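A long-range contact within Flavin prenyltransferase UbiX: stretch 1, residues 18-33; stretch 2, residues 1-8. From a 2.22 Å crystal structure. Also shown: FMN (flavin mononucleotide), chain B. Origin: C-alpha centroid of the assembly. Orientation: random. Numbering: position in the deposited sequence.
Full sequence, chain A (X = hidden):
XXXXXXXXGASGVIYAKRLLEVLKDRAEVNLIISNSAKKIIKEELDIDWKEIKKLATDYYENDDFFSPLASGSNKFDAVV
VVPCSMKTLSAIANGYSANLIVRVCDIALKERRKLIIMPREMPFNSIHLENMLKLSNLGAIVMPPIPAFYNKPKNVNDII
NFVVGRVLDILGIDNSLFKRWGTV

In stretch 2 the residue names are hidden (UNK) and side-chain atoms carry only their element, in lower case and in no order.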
# COMPACT_ATOMS: atom_id res chain seq x y z
N ARG A 18 12.36 -31.25 -24.19
CA ARG A 18 13.29 -30.65 -25.14
C ARG A 18 14.43 -29.92 -24.43
O ARG A 18 15.59 -30.01 -24.86
CB ARG A 18 12.55 -29.70 -26.07
CG ARG A 18 13.42 -29.04 -27.13
CD ARG A 18 14.07 -30.07 -28.07
NE ARG A 18 13.16 -31.15 -28.43
CZ ARG A 18 12.17 -31.04 -29.31
NH1 ARG A 18 11.95 -29.89 -29.94
NH2 ARG A 18 11.38 -32.08 -29.57
N LEU A 19 14.12 -29.19 -23.36
CA LEU A 19 15.18 -28.51 -22.61
C LEU A 19 16.19 -29.50 -22.05
O LEU A 19 17.40 -29.25 -22.07
CB LEU A 19 14.58 -27.66 -21.49
CG LEU A 19 15.58 -27.03 -20.51
CD1 LEU A 19 16.46 -26.00 -21.21
CD2 LEU A 19 14.87 -26.41 -19.30
N LEU A 20 15.71 -30.64 -21.55
CA LEU A 20 16.61 -31.63 -20.95
C LEU A 20 17.56 -32.22 -21.98
O LEU A 20 18.72 -32.52 -21.65
CB LEU A 20 15.80 -32.74 -20.28
CG LEU A 20 15.23 -32.47 -18.89
CD1 LEU A 20 14.17 -33.50 -18.58
CD2 LEU A 20 16.32 -32.49 -17.85
N GLU A 21 17.10 -32.42 -23.21
CA GLU A 21 17.99 -33.03 -24.19
C GLU A 21 18.97 -32.04 -24.80
O GLU A 21 20.12 -32.40 -25.07
CB GLU A 21 17.19 -33.75 -25.29
CG GLU A 21 16.03 -32.98 -25.90
CD GLU A 21 15.04 -33.91 -26.59
OE1 GLU A 21 14.82 -35.02 -26.06
OE2 GLU A 21 14.50 -33.55 -27.65
N VAL A 22 18.57 -30.77 -24.99
CA VAL A 22 19.55 -29.78 -25.43
C VAL A 22 20.55 -29.43 -24.34
O VAL A 22 21.60 -28.85 -24.64
CB VAL A 22 18.87 -28.50 -25.96
CG1 VAL A 22 17.86 -28.84 -27.05
CG2 VAL A 22 18.23 -27.72 -24.83
N LEU A 23 20.26 -29.76 -23.08
CA LEU A 23 21.17 -29.52 -21.97
C LEU A 23 22.06 -30.72 -21.66
O LEU A 23 22.97 -30.59 -20.83
CB LEU A 23 20.39 -29.15 -20.71
CG LEU A 23 19.90 -27.70 -20.57
CD1 LEU A 23 19.18 -27.54 -19.25
CD2 LEU A 23 21.09 -26.77 -20.65
N LYS A 24 21.81 -31.86 -22.32
CA LYS A 24 22.40 -33.14 -21.92
C LYS A 24 23.91 -33.05 -21.77
O LYS A 24 24.47 -33.45 -20.74
CB LYS A 24 22.06 -34.23 -22.94
CG LYS A 24 22.53 -35.65 -22.53
CD LYS A 24 22.55 -35.82 -21.01
CE LYS A 24 22.26 -37.22 -20.58
NZ LYS A 24 23.28 -38.13 -21.19
N ASP A 25 24.60 -32.56 -22.79
CA ASP A 25 26.05 -32.57 -22.80
C ASP A 25 26.63 -31.18 -22.62
O ASP A 25 27.80 -30.95 -22.95
CB ASP A 25 26.57 -33.22 -24.09
CG ASP A 25 26.31 -34.73 -24.14
OD1 ASP A 25 26.60 -35.43 -23.14
OD2 ASP A 25 25.81 -35.22 -25.17
N ARG A 26 25.84 -30.24 -22.09
CA ARG A 26 26.30 -28.87 -21.89
C ARG A 26 26.19 -28.38 -20.46
O ARG A 26 26.63 -27.26 -20.17
CB ARG A 26 25.54 -27.91 -22.81
CG ARG A 26 26.38 -27.38 -23.97
CD ARG A 26 25.55 -26.52 -24.91
NE ARG A 26 24.49 -27.29 -25.56
CZ ARG A 26 23.68 -26.80 -26.49
NH1 ARG A 26 23.81 -25.54 -26.89
NH2 ARG A 26 22.75 -27.57 -27.03
N ALA A 27 25.63 -29.18 -19.55
CA ALA A 27 25.48 -28.74 -18.17
C ALA A 27 25.19 -29.95 -17.29
O ALA A 27 24.65 -30.95 -17.75
CB ALA A 27 24.37 -27.70 -18.01
N GLU A 28 25.58 -29.84 -16.02
CA GLU A 28 25.19 -30.82 -15.01
C GLU A 28 23.75 -30.55 -14.62
O GLU A 28 23.43 -29.50 -14.04
CB GLU A 28 26.11 -30.74 -13.79
CG GLU A 28 25.92 -31.89 -12.80
CD GLU A 28 26.64 -31.66 -11.49
OE1 GLU A 28 26.25 -32.29 -10.48
OE2 GLU A 28 27.59 -30.86 -11.46
N VAL A 29 22.86 -31.48 -14.93
CA VAL A 29 21.43 -31.28 -14.80
C VAL A 29 20.91 -32.18 -13.69
O VAL A 29 21.08 -33.40 -13.74
CB VAL A 29 20.70 -31.55 -16.12
CG1 VAL A 29 19.19 -31.48 -15.93
CG2 VAL A 29 21.16 -30.57 -17.19
N ASN A 30 20.28 -31.57 -12.69
CA ASN A 30 19.53 -32.30 -11.68
C ASN A 30 18.04 -32.14 -11.97
O ASN A 30 17.57 -31.05 -12.28
CB ASN A 30 19.85 -31.79 -10.27
CG ASN A 30 21.27 -32.13 -9.84
OD1 ASN A 30 22.16 -32.25 -10.67
ND2 ASN A 30 21.48 -32.27 -8.54
N LEU A 31 17.31 -33.25 -11.88
CA LEU A 31 15.92 -33.31 -12.31
C LEU A 31 15.02 -33.71 -11.15
O LEU A 31 15.34 -34.63 -10.39
CB LEU A 31 15.75 -34.30 -13.46
CG LEU A 31 14.37 -34.53 -14.07
CD1 LEU A 31 13.82 -33.26 -14.71
CD2 LEU A 31 14.45 -35.64 -15.09
N ILE A 32 13.90 -33.00 -11.02
CA ILE A 32 12.83 -33.36 -10.09
C ILE A 32 11.52 -33.32 -10.87
O ILE A 32 11.27 -32.37 -11.62
CB ILE A 32 12.77 -32.41 -8.88
CG1 ILE A 32 14.17 -32.13 -8.33
CG2 ILE A 32 11.86 -32.99 -7.80
CD1 ILE A 32 14.23 -30.92 -7.40
N ILE A 33 10.69 -34.34 -10.69
CA ILE A 33 9.41 -34.46 -11.37
C ILE A 33 8.34 -34.70 -10.32
O ILE A 33 8.42 -35.68 -9.56
CB ILE A 33 9.41 -35.58 -12.42
CG1 ILE A 33 10.58 -35.41 -13.40
CG2 ILE A 33 8.09 -35.61 -13.18
CD1 ILE A 33 10.76 -36.57 -14.37
N UNK A 1 28.20 -25.80 -15.29
CA UNK A 1 26.96 -25.16 -14.86
C UNK A 1 25.97 -26.19 -14.33
O UNK A 1 25.61 -27.13 -15.04
s UNK A 1 24.51 -22.46 -16.88
c UNK A 1 24.99 -23.73 -15.69
c UNK A 1 26.34 -24.35 -16.01
c UNK A 1 25.55 -21.09 -16.36
N UNK A 2 25.54 -26.02 -13.08
CA UNK A 2 24.62 -26.94 -12.44
C UNK A 2 23.21 -26.34 -12.46
O UNK A 2 22.97 -25.31 -11.82
c UNK A 2 25.06 -27.25 -11.01
c UNK A 2 24.23 -29.89 -8.31
c UNK A 2 24.83 -28.64 -8.93
n UNK A 2 24.65 -30.05 -6.89
c UNK A 2 24.40 -28.47 -10.38
N UNK A 3 22.30 -26.99 -13.18
CA UNK A 3 20.95 -26.49 -13.39
C UNK A 3 19.96 -27.49 -12.83
O UNK A 3 20.03 -28.68 -13.15
c UNK A 3 21.69 -25.22 -15.44
c UNK A 3 21.69 -25.11 -16.95
c UNK A 3 20.68 -26.23 -14.89
c UNK A 3 19.25 -25.74 -15.10
N UNK A 4 19.04 -27.02 -11.99
CA UNK A 4 17.97 -27.84 -11.46
C UNK A 4 16.75 -27.66 -12.36
O UNK A 4 16.22 -26.54 -12.48
c UNK A 4 18.91 -27.14 -9.22
c UNK A 4 17.64 -27.48 -10.01
c UNK A 4 19.79 -28.34 -8.95
c UNK A 4 16.86 -28.60 -9.32
N UNK A 5 16.30 -28.73 -13.00
CA UNK A 5 15.11 -28.72 -13.83
C UNK A 5 13.97 -29.35 -13.03
O UNK A 5 14.08 -30.49 -12.59
c UNK A 5 16.37 -28.72 -16.00
c UNK A 5 14.02 -29.57 -15.92
c UNK A 5 15.33 -29.45 -15.16
N UNK A 6 12.89 -28.59 -12.85
CA UNK A 6 11.74 -29.03 -12.06
C UNK A 6 10.52 -29.06 -12.96
O UNK A 6 10.12 -28.02 -13.50
c UNK A 6 11.51 -28.10 -10.87
s UNK A 6 12.97 -27.76 -9.83
N UNK A 7 9.91 -30.24 -13.09
CA UNK A 7 8.71 -30.43 -13.91
C UNK A 7 7.52 -30.56 -12.98
O UNK A 7 7.47 -31.47 -12.15
c UNK A 7 7.74 -31.64 -15.89
c UNK A 7 10.23 -31.75 -15.44
c UNK A 7 8.83 -31.66 -14.82
c UNK A 7 10.40 -32.92 -16.41
N UNK A 8 6.54 -29.67 -13.13
CA UNK A 8 5.32 -29.72 -12.33
C UNK A 8 4.13 -30.02 -13.23
O UNK A 8 4.21 -29.97 -14.46
c UNK A 8 5.10 -28.42 -11.55
o UNK A 8 4.92 -27.33 -12.46
c UNK A 8 6.29 -28.14 -10.65
N1 FMN B . -2.60 -26.59 -13.68
C2 FMN B . -2.12 -25.40 -14.19
O2 FMN B . -1.92 -24.49 -13.40
N3 FMN B . -1.87 -25.23 -15.55
C4 FMN B . -2.11 -26.30 -16.41
O4 FMN B . -1.90 -26.22 -17.62
C4A FMN B . -2.59 -27.49 -15.90
N5 FMN B . -2.82 -28.52 -16.77
C5A FMN B . -3.30 -29.72 -16.29
C6 FMN B . -3.52 -30.74 -17.19
C7 FMN B . -4.00 -31.95 -16.73
C7M FMN B . -4.23 -33.06 -17.71
C8 FMN B . -4.26 -32.14 -15.38
C8M FMN B . -4.78 -33.47 -14.91
C9 FMN B . -4.04 -31.11 -14.47
C9A FMN B . -3.55 -29.89 -14.93
N10 FMN B . -3.32 -28.85 -14.04
C10 FMN B . -2.84 -27.65 -14.54
C1' FMN B . -3.61 -29.02 -12.57
C2' FMN B . -2.34 -29.22 -11.75
O2' FMN B . -1.69 -30.41 -12.15
C3' FMN B . -2.65 -29.32 -10.26
O3' FMN B . -2.90 -28.03 -9.74
C4' FMN B . -1.51 -30.01 -9.51
O4' FMN B . -1.82 -30.04 -8.13
C5' FMN B . -0.15 -29.35 -9.71
O5' FMN B . 0.77 -29.91 -8.79
P FMN B . 2.37 -29.83 -9.02
O1P FMN B . 2.72 -30.61 -10.25
O2P FMN B . 2.75 -28.39 -9.22
O3P FMN B . 3.08 -30.39 -7.81

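Position 1 carries three carbons and one sulfur in an unbranched chain, with the sulfur third and a carbon at the end. Its CB lies 4.4 Å from CB of Ala27, and the rest of the chain leads away from stretch 1. A thioether of this shape is methionine, Met1. Its backbone O accepts a hydrogen bond from N of Glu28 at 2.9 Å.

Position 2 has four carbons in a row ending in nitrogen. The chain is fully extended. Its last carbon is 3.6 Å from ND2 of Asn30 and 3.8 Å from OE1 of Glu28. This is lysine, Lys2. Its NZ stands 4.5 Å from OE1 of Glu28, near but beyond a salt bridge, and is hydrogen-bonded elsewhere in the structure.

Position 3 has four carbons, forked at the first, with one arm two carbons long. The end of the long arm lies 3.9 Å from CB of Ala27 and 4.1 Å from CD2 of Leu23. The pattern is isoleucine, Ile3. Its N donates to O of Glu28 at 2.9 Å, and its O accepts from N of Asn30 at 2.9 Å.

Position 4 shows the same four carbons and the same fork. The end of its long arm comes within 3.7 Å of CB of Asn30, and its short arm is 4.0 Å from CD1 of Ile32. It too is isoleucine, Ile4. Its side chain is on the opposite face of the sheet from that of Ile3.

Position 5 has three carbons, one carrying the other two. One branch end is 3.9 Å from CG1 of Val29, and the other is 3.9 Å from CD1 of Leu31. CB is 4.2 Å from CD2 of Leu20. This is valine, Val5, the residue of its strand most covered by stretch 1. Its N donates to O of Asn30 at 2.7 Å.

Position 6 has one carbon, then one sulfur. The sulfur is 4.2 Å from CD1 of Ile32. This is cysteine, Cys6.

Position 7 again has four carbons with a fork and one longer arm. The end of that arm is 3.8 Å from CD1 of Leu31 and 3.9 Å from CG1 of Ile33. This is isoleucine, Ile7. Its N donates to O of Ile32 at 2.9 Å.

Position 8 has one carbon carrying one oxygen and one carbon. It touches nothing on stretch 1. It is threonine, Thr8, whose CB lies 3.3 Å from O2P of FMN.

The contact joins two parallel strands in register, from Glu28 beside Lys2 to Ile33 beside Ile7. Six backbone hydrogen bonds hold them together. Side chains alternate between the faces. Ile3, Val5 and Ile7 share one face with Val29, Leu31 and Ile33, and there Leu19, Leu20 and Leu23 pack against the strand. The other face carries Lys2, Ile4 and Cys6 with Glu28, Asn30 and Ile32. The contact buries 796 Å² in all.

Stretch 2 1-8: MKIIVCIT
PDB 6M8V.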